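Side-chain contact in uncharacterized protein (Psychrobacter arcticus, PDB 2PN2), which is of unknown function but belongs to the OsmC family, and so probably takes part in the detoxification response to osmotic or oxidative stress: residues A[23-28]-A[33-38]. Residues are numbered along the deposited sequence; the frame is centred on the assembly and turned at random.
Sequences SKVTYQ and TSAIHL
Lys24 and Ile36, and likewise Thr26 and Ser34, are hydrogen-bonded pairs of an antiparallel hairpin whose short strand axes approach to 4.5 Å; the shortest of the four bonds runs from Thr26 N to Ser34 O at 2.7 Å. Between them Val25 and Ala35 form a non-hydrogen-bonded pair, their CA atoms 4.1 Å apart. Small Ala35 suits this close spacing: its CB meets Val25 CG2 at 3.8 Å. The other valine branch, CG1, lies anti to the backbone N (chi1 -175°) and thus leans along the strand to Thr33, reaching its CB at 3.7 Å. Beta-branched Val25 and Thr33 thereby pack diagonally, while Thr33 OG1 hydrogen-bonds to Thr46 OG1 on the next strand and to Ser71 OG of the second subunit. Thr33 CG2 comes to the edge of the Tyr27 ring, near its plane.

On the face of Thr26 and Ser34, a water donates to Lys24 O and, at a longer 3.2 Å, to Ser34 O, and is hydrogen-bonded to Thr26 OG1 at 2.6 Å. Gln28, its chain extended beyond CG, lays its amide beside Ser34, Gln28 NE2 touching Ser34 CB at 3.3 Å, whereas Ser34 OG hydrogen-bonds to Glu43 OE2. The chemistry implies a two-sided hairpin: one face holds a water between two backbone carbonyls and a hydroxyl, while that of Val25 and Ala35 meets the second subunit through packing and hydroxyl hydrogen bonds, and a strand of that subunit continues the sheet beyond residues 23-26.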
# COMPACT_ATOMS: atom_id res chain seq x y z
N SER A 23 9.42 6.03 -5.14
CA SER A 23 9.76 6.33 -3.75
C SER A 23 11.10 5.75 -3.34
O SER A 23 11.66 4.91 -4.04
CB SER A 23 8.67 5.81 -2.83
OG SER A 23 8.44 4.43 -3.04
N LYS A 24 11.60 6.22 -2.20
CA LYS A 24 12.85 5.77 -1.63
C LYS A 24 12.54 5.39 -0.20
O LYS A 24 12.15 6.23 0.60
CB LYS A 24 13.88 6.91 -1.70
CG LYS A 24 15.27 6.61 -1.12
CD LYS A 24 15.99 5.49 -1.85
CE LYS A 24 17.52 5.64 -1.72
NZ LYS A 24 18.33 4.53 -2.33
N VAL A 25 12.71 4.11 0.12
CA VAL A 25 12.43 3.61 1.45
C VAL A 25 13.72 3.42 2.19
O VAL A 25 14.67 2.91 1.62
CB VAL A 25 11.67 2.28 1.41
CG1 VAL A 25 11.29 1.86 2.84
CG2 VAL A 25 10.40 2.43 0.52
N THR A 26 13.74 3.79 3.47
CA THR A 26 14.92 3.62 4.29
C THR A 26 14.56 2.75 5.48
O THR A 26 13.59 3.06 6.18
CB THR A 26 15.43 5.00 4.76
OG1 THR A 26 15.71 5.81 3.61
CG2 THR A 26 16.69 4.86 5.56
N TYR A 27 15.35 1.69 5.72
CA TYR A 27 15.19 0.83 6.90
C TYR A 27 15.85 1.55 8.08
O TYR A 27 17.07 1.78 8.08
CB TYR A 27 15.80 -0.58 6.74
CG TYR A 27 15.57 -1.44 7.97
CD1 TYR A 27 14.28 -1.86 8.32
CD2 TYR A 27 16.62 -1.82 8.79
CE1 TYR A 27 14.05 -2.62 9.46
CE2 TYR A 27 16.41 -2.59 9.94
CZ TYR A 27 15.11 -2.99 10.27
OH TYR A 27 14.90 -3.75 11.41
N GLN A 28 15.05 1.90 9.09
CA GLN A 28 15.55 2.69 10.23
C GLN A 28 15.89 1.89 11.50
O GLN A 28 16.25 2.49 12.50
CB GLN A 28 14.54 3.81 10.51
CG GLN A 28 14.38 4.76 9.30
CD GLN A 28 13.59 6.00 9.62
OE1 GLN A 28 12.65 5.96 10.43
NE2 GLN A 28 13.94 7.12 8.99
N THR A 33 10.38 1.32 8.84
CA THR A 33 10.81 1.88 7.55
C THR A 33 10.25 3.29 7.38
O THR A 33 9.24 3.62 7.98
CB THR A 33 10.44 1.02 6.33
OG1 THR A 33 9.08 1.24 5.93
CG2 THR A 33 10.71 -0.47 6.59
N SER A 34 10.93 4.10 6.58
CA SER A 34 10.52 5.46 6.23
C SER A 34 10.59 5.57 4.72
O SER A 34 11.63 5.30 4.15
CB SER A 34 11.48 6.47 6.86
OG SER A 34 11.21 7.77 6.37
N ALA A 35 9.49 6.01 4.10
CA ALA A 35 9.39 6.12 2.64
C ALA A 35 9.06 7.56 2.24
O ALA A 35 8.12 8.15 2.79
CB ALA A 35 8.31 5.16 2.11
N ILE A 36 9.86 8.10 1.31
CA ILE A 36 9.72 9.44 0.74
C ILE A 36 9.30 9.28 -0.73
O ILE A 36 9.98 8.57 -1.48
CB ILE A 36 11.08 10.21 0.77
CG1 ILE A 36 11.66 10.29 2.18
CG2 ILE A 36 10.93 11.62 0.20
CD1 ILE A 36 10.74 10.94 3.21
N HIS A 37 8.21 9.96 -1.12
CA HIS A 37 7.69 9.99 -2.49
C HIS A 37 8.39 11.18 -3.15
O HIS A 37 8.15 12.33 -2.75
CB HIS A 37 6.17 10.16 -2.48
CG HIS A 37 5.54 10.27 -3.83
ND1 HIS A 37 5.11 11.48 -4.35
CD2 HIS A 37 5.20 9.33 -4.74
CE1 HIS A 37 4.57 11.28 -5.53
NE2 HIS A 37 4.61 9.99 -5.80
N LEU A 38 9.25 10.86 -4.12
CA LEU A 38 10.07 11.82 -4.87
C LEU A 38 9.37 13.10 -5.30
O LEU A 38 9.72 14.18 -4.81
CB LEU A 38 10.68 11.14 -6.13
O HOH W 1 13.77 7.20 2.62